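Local atomic coordinates of agmatinase (PDB entry 4DZ4), a protein that probably hydrolyses agmatine to putrescine and urea, as a hexameric enzyme of the arginase family that binds two manganese ions per subunit. Residues B[56-61]-B[112-117]; B[120-125]-B[146-151]. All coordinates share one frame; numbering follows the deposited sequence.

Contact 1. Residues B[56-61]-B[112-117]; sequences LDLATT and LSIKPA. With EDO (1,2-ethanediol), chain X; EDO (1,2-ethanediol), chain U.
L56 and L58 lie in the loop that leaves strand 49-54 of the parallel arginase-family sheet, and both meet I114 of helix 114-126. The contact is apolar and buried. I114 uses two branches. Its CG2 lies 4.0 Å from CD1 of L56, and its CD1 lies 3.5 Å from CD1 of L58, which is tight for two methyl groups. CG of L56 is anti to the backbone N (chi1 180°), which carries its CD1 into reach of both I114 methyls. The L58 side chain crosses that of I114 at about a right angle. The loop makes a type I turn from D57 to T60. T60 OG1 donates to D57 O at 2.8 Å, in the carbonyl plane. The D57 carboxylate is bound to R67 and G65, and to S64 of a second subunit, whose own L58 packs on this L58. Beside I114, K115 N donates to O2 of an ethanediol (chain X) at 2.9 Å with an angle of 162°. This molecule probably comes from the crystallisation liquor. The L56 side chain is about 8 Å from that of H139, a manganese ligand. With no hydrogen bond between the segments, the fit of the methyl groups makes this contact. It joins the loop to the helix through side-chain packing.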
loop_
_atom_site.group_PDB
_atom_site.type_symbol
_atom_site.label_atom_id
_atom_site.label_comp_id
_atom_site.label_asym_id
_atom_site.label_seq_id
_atom_site.Cartn_x
_atom_site.Cartn_y
_atom_site.Cartn_z
ATOM N N LEU B 56 -16.999 16.697 -0.898
ATOM C CA LEU B 56 -16.249 17.909 -0.526
ATOM C C LEU B 56 -15.039 17.566 0.328
ATOM O O LEU B 56 -15.160 16.793 1.292
ATOM C CB LEU B 56 -17.161 18.804 0.298
ATOM C CG LEU B 56 -16.578 20.125 0.805
ATOM C CD1 LEU B 56 -16.253 21.092 -0.355
ATOM C CD2 LEU B 56 -17.522 20.811 1.805
ATOM N N ASP B 57 -13.878 18.150 0.045
ATOM C CA ASP B 57 -12.806 18.117 1.062
ATOM C C ASP B 57 -12.056 19.447 1.160
ATOM O O ASP B 57 -10.983 19.535 1.758
ATOM C CB ASP B 57 -11.835 16.913 0.923
ATOM C CG ASP B 57 -11.081 16.904 -0.398
ATOM O OD1 ASP B 57 -11.121 17.905 -1.110
ATOM O OD2 ASP B 57 -10.470 15.855 -0.698
ATOM N N LEU B 58 -12.663 20.495 0.619
ATOM C CA LEU B 58 -12.043 21.834 0.661
ATOM C C LEU B 58 -11.989 22.444 2.058
ATOM O O LEU B 58 -11.234 23.378 2.307
ATOM C CB LEU B 58 -12.766 22.801 -0.311
ATOM C CG LEU B 58 -12.845 22.301 -1.754
ATOM C CD1 LEU B 58 -13.645 23.268 -2.619
ATOM C CD2 LEU B 58 -11.441 22.113 -2.348
ATOM N N ALA B 59 -12.793 21.922 2.985
ATOM C CA ALA B 59 -12.881 22.518 4.330
ATOM C C ALA B 59 -11.957 21.795 5.323
ATOM O O ALA B 59 -11.892 22.153 6.502
ATOM C CB ALA B 59 -14.322 22.481 4.838
ATOM N N THR B 60 -11.195 20.815 4.822
ATOM C CA THR B 60 -10.340 19.985 5.685
ATOM C C THR B 60 -9.123 20.716 6.233
ATOM O O THR B 60 -8.574 21.649 5.609
ATOM C CB THR B 60 -9.824 18.701 4.985
ATOM O OG1 THR B 60 -9.157 19.068 3.766
ATOM C CG2 THR B 60 -10.941 17.696 4.684
ATOM N N THR B 61 -8.687 20.309 7.419
ATOM C CA THR B 61 -7.564 20.996 8.066
ATOM C C THR B 61 -6.271 20.208 8.050
ATOM O O THR B 61 -5.192 20.784 8.278
ATOM C CB THR B 61 -7.868 21.343 9.533
ATOM O OG1 THR B 61 -8.244 20.149 10.237
ATOM C CG2 THR B 61 -9.016 22.361 9.616
ATOM N N LEU B 112 -17.352 29.821 -2.621
ATOM C CA LEU B 112 -18.460 30.444 -1.881
ATOM C C LEU B 112 -19.839 29.957 -2.372
ATOM O O LEU B 112 -20.854 30.178 -1.691
ATOM C CB LEU B 112 -18.377 31.967 -1.890
ATOM C CG LEU B 112 -17.116 32.595 -1.256
ATOM C CD1 LEU B 112 -17.147 34.101 -1.330
ATOM C CD2 LEU B 112 -16.876 32.112 0.168
ATOM N N SER B 113 -19.886 29.319 -3.545
ATOM C CA SER B 113 -21.137 28.714 -4.064
ATOM C C SER B 113 -21.457 27.342 -3.453
ATOM O O SER B 113 -22.542 26.801 -3.687
ATOM C CB SER B 113 -21.076 28.588 -5.597
ATOM O OG SER B 113 -20.219 27.499 -5.975
ATOM N N ILE B 114 -20.519 26.767 -2.692
ATOM C CA ILE B 114 -20.669 25.380 -2.218
ATOM C C ILE B 114 -21.742 25.245 -1.140
ATOM O O ILE B 114 -22.627 24.378 -1.234
ATOM C CB ILE B 114 -19.311 24.791 -1.781
ATOM C CG1 ILE B 114 -18.391 24.706 -3.025
ATOM C CG2 ILE B 114 -19.479 23.412 -1.126
ATOM C CD1 ILE B 114 -16.958 24.366 -2.654
ATOM N N LYS B 115 -21.686 26.136 -0.156
ATOM C CA LYS B 115 -22.693 26.130 0.921
ATOM C C LYS B 115 -24.121 26.214 0.340
ATOM O O LYS B 115 -24.944 25.318 0.600
ATOM C CB LYS B 115 -22.416 27.268 1.909
ATOM C CG LYS B 115 -23.487 27.359 2.984
ATOM C CD LYS B 115 -23.245 28.546 3.896
ATOM C CE LYS B 115 -24.391 28.695 4.898
ATOM N NZ LYS B 115 -24.253 30.017 5.608
ATOM N N PRO B 116 -24.402 27.247 -0.494
ATOM C CA PRO B 116 -25.772 27.288 -1.065
ATOM C C PRO B 116 -26.113 26.076 -1.952
ATOM O O PRO B 116 -27.283 25.678 -1.987
ATOM C CB PRO B 116 -25.797 28.615 -1.866
ATOM C CG PRO B 116 -24.358 29.000 -2.040
ATOM C CD PRO B 116 -23.640 28.464 -0.815
ATOM N N ALA B 117 -25.115 25.505 -2.663
ATOM C CA ALA B 117 -25.349 24.303 -3.489
ATOM C C ALA B 117 -25.845 23.153 -2.601
ATOM O O ALA B 117 -26.806 22.477 -2.960
ATOM C CB ALA B 117 -24.085 23.877 -4.273
HETATM C C1 EDO X . -18.969 28.655 2.759
HETATM O O1 EDO X . -18.702 30.034 2.499
HETATM C C2 EDO X . -18.671 27.701 1.590
HETATM O O2 EDO X . -19.504 27.922 0.445
HETATM C C1 EDO U . -10.336 20.932 13.423
HETATM O O1 EDO U . -9.033 21.520 13.332
HETATM C C2 EDO U . -10.189 19.467 13.768
HETATM O O2 EDO U . -9.663 18.856 12.591
#

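Contact 2. Residues B[120-125]-B[146-151]; sequences EHARTI and LIAHAQ
A148 and A122 face each other where helices 114-126 and 142-153 come together. Each points its CB at the other helix, and the two methyl carbons are 3.4 Å apart, closer than usual van der Waals contact. The short side chains suit a close approach: the segment axes come within 8.5 Å and run broadly parallel, at a crossing angle of -32°. The CA atoms of R123 and A148 are the nearest pair, at 5.6 Å. The A148 methyl also lies 4.0 Å from R123 N, against the backbone of the other helix.

R123 and Q151 extend the contact toward the solvent-exposed side. Here CG of R123 touches OE1 of Q151 at 3.9 Å, so the aliphatic part of the arginine does the touching. The arginine chain bends at chi3 (64°), and its guanidinium turns back to E120 on its own helix. It grips that carboxylate side-on: R123 NE meets E120 OE1 at 2.8 Å and R123 NH2 meets E120 OE2 at 2.9 Å, both on the syn side but out of the carboxylate plane. This two-bond salt bridge holds the charged group along helix 114-126. The guanidinium plane is 39° from that of the Q151 amide.

Toward the sheet, A122 packs on M132 of strand 131-136, as do H121, I125 and H149. H121 NE2 is hydrogen-bonded to S52 OG of strand 49-54, and its ring stacks edge-to-face with Y101 of strand 98-103. H149 makes an edge-to-face stack with Y242 of strand 240-246. The helix pair thus lies over this part of the parallel sheet.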
loop_
_atom_site.group_PDB
_atom_site.type_symbol
_atom_site.label_atom_id
_atom_site.label_comp_id
_atom_site.label_asym_id
_atom_site.label_seq_id
_atom_site.Cartn_x
_atom_site.Cartn_y
_atom_site.Cartn_z
ATOM N N GLU B 120 -29.388 23.782 -1.288
ATOM C CA GLU B 120 -30.416 23.586 -2.323
ATOM C C GLU B 120 -30.618 22.099 -2.665
ATOM O O GLU B 120 -31.717 21.658 -2.956
ATOM C CB GLU B 120 -30.035 24.377 -3.576
ATOM C CG GLU B 120 -30.929 24.152 -4.778
ATOM C CD GLU B 120 -32.380 24.589 -4.569
ATOM O OE1 GLU B 120 -32.725 25.328 -3.612
ATOM O OE2 GLU B 120 -33.211 24.163 -5.391
ATOM N N HIS B 121 -29.531 21.329 -2.621
ATOM C CA HIS B 121 -29.599 19.884 -2.797
ATOM C C HIS B 121 -30.519 19.301 -1.743
ATOM O O HIS B 121 -31.438 18.529 -2.056
ATOM C CB HIS B 121 -28.155 19.344 -2.703
ATOM C CG HIS B 121 -28.036 17.837 -2.664
ATOM N ND1 HIS B 121 -28.141 17.065 -3.769
ATOM C CD2 HIS B 121 -27.725 16.971 -1.598
ATOM C CE1 HIS B 121 -27.956 15.770 -3.416
ATOM N NE2 HIS B 121 -27.707 15.720 -2.091
ATOM N N ALA B 122 -30.302 19.687 -0.493
ATOM C CA ALA B 122 -31.102 19.153 0.620
ATOM C C ALA B 122 -32.538 19.691 0.524
ATOM O O ALA B 122 -33.499 18.953 0.705
ATOM C CB ALA B 122 -30.474 19.519 1.959
ATOM N N ARG B 123 -32.678 20.990 0.249
ATOM C CA ARG B 123 -34.034 21.554 0.078
ATOM C C ARG B 123 -34.847 20.780 -0.953
ATOM O O ARG B 123 -36.032 20.462 -0.728
ATOM C CB ARG B 123 -33.970 23.052 -0.264
ATOM C CG ARG B 123 -35.332 23.769 -0.221
ATOM C CD ARG B 123 -35.381 24.989 -1.148
ATOM N NE ARG B 123 -35.239 24.567 -2.546
ATOM C CZ ARG B 123 -36.229 24.127 -3.320
ATOM N NH1 ARG B 123 -37.479 24.066 -2.851
ATOM N NH2 ARG B 123 -35.980 23.737 -4.566
ATOM N N THR B 124 -34.231 20.492 -2.097
ATOM C CA THR B 124 -34.889 19.758 -3.147
ATOM C C THR B 124 -35.355 18.376 -2.664
ATOM O O THR B 124 -36.497 17.961 -2.897
ATOM C CB THR B 124 -33.962 19.615 -4.376
ATOM O OG1 THR B 124 -33.779 20.912 -4.934
ATOM C CG2 THR B 124 -34.604 18.727 -5.437
ATOM N N ILE B 125 -34.459 17.656 -1.993
ATOM C CA ILE B 125 -34.811 16.298 -1.547
ATOM C C ILE B 125 -35.877 16.372 -0.452
ATOM O O ILE B 125 -36.844 15.615 -0.458
ATOM C CB ILE B 125 -33.552 15.538 -1.079
ATOM C CG1 ILE B 125 -32.647 15.285 -2.303
ATOM C CG2 ILE B 125 -33.943 14.236 -0.373
ATOM C CD1 ILE B 125 -31.200 15.008 -1.915
ATOM N N LEU B 146 -27.850 20.863 7.949
ATOM C CA LEU B 146 -28.656 21.273 9.095
ATOM C C LEU B 146 -29.519 22.505 8.779
ATOM O O LEU B 146 -30.649 22.613 9.233
ATOM C CB LEU B 146 -27.777 21.548 10.316
ATOM C CG LEU B 146 -27.205 20.306 11.001
ATOM C CD1 LEU B 146 -26.147 20.760 11.994
ATOM C CD2 LEU B 146 -28.294 19.450 11.683
ATOM N N ILE B 147 -28.970 23.447 8.022
ATOM C CA ILE B 147 -29.749 24.629 7.608
ATOM C C ILE B 147 -31.027 24.178 6.909
ATOM O O ILE B 147 -32.128 24.621 7.257
ATOM C CB ILE B 147 -28.921 25.575 6.698
ATOM C CG1 ILE B 147 -27.820 26.245 7.534
ATOM C CG2 ILE B 147 -29.809 26.618 6.005
ATOM C CD1 ILE B 147 -26.770 26.960 6.711
ATOM N N ALA B 148 -30.879 23.276 5.935
ATOM C CA ALA B 148 -32.010 22.833 5.136
ATOM C C ALA B 148 -32.971 22.006 5.999
ATOM O O ALA B 148 -34.197 22.138 5.881
ATOM C CB ALA B 148 -31.503 22.017 3.949
ATOM N N HIS B 149 -32.418 21.186 6.893
ATOM C CA HIS B 149 -33.261 20.403 7.819
ATOM C C HIS B 149 -34.066 21.242 8.790
ATOM O O HIS B 149 -35.223 20.940 9.049
ATOM C CB HIS B 149 -32.443 19.336 8.540
ATOM C CG HIS B 149 -32.216 18.092 7.704
ATOM N ND1 HIS B 149 -31.299 18.043 6.715
ATOM C CD2 HIS B 149 -32.849 16.846 7.719
ATOM C CE1 HIS B 149 -31.336 16.818 6.133
ATOM N NE2 HIS B 149 -32.292 16.093 6.744
ATOM N N ALA B 150 -33.472 22.301 9.325
ATOM C CA ALA B 150 -34.203 23.225 10.196
ATOM C C ALA B 150 -35.337 23.930 9.458
ATOM O O ALA B 150 -36.348 24.249 10.081
ATOM C CB ALA B 150 -33.257 24.244 10.826
ATOM N N GLN B 151 -35.179 24.182 8.149
ATOM C CA GLN B 151 -36.275 24.764 7.346
ATOM C C GLN B 151 -37.511 23.861 7.394
ATOM O O GLN B 151 -38.629 24.335 7.512
ATOM C CB GLN B 151 -35.885 24.988 5.873
ATOM C CG GLN B 151 -34.929 26.145 5.582
ATOM C CD GLN B 151 -34.399 26.170 4.130
ATOM O OE1 GLN B 151 -34.785 25.348 3.283
ATOM N NE2 GLN B 151 -33.510 27.123 3.841
#

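In the fold
Helix 114-126 takes part in both contacts, which follow one another along the chain with centres about 16 Å apart. Contact 1 joins the helix to a loop whose L56 side chain is about 12 Å from a bound manganese ion. Contact 2 sets its later turns beside helix 142-153, away from the annotated sites. All three touching residues of contact 1 are buried, and branched aliphatic chains do the packing beside a subunit interface. Contact 2 is half buried: small alanines inside, polar chains at the surface, and no other subunit touching its segments. Their segments meet where CE of K115 packs on CD1 of I147 at 3.5 Å.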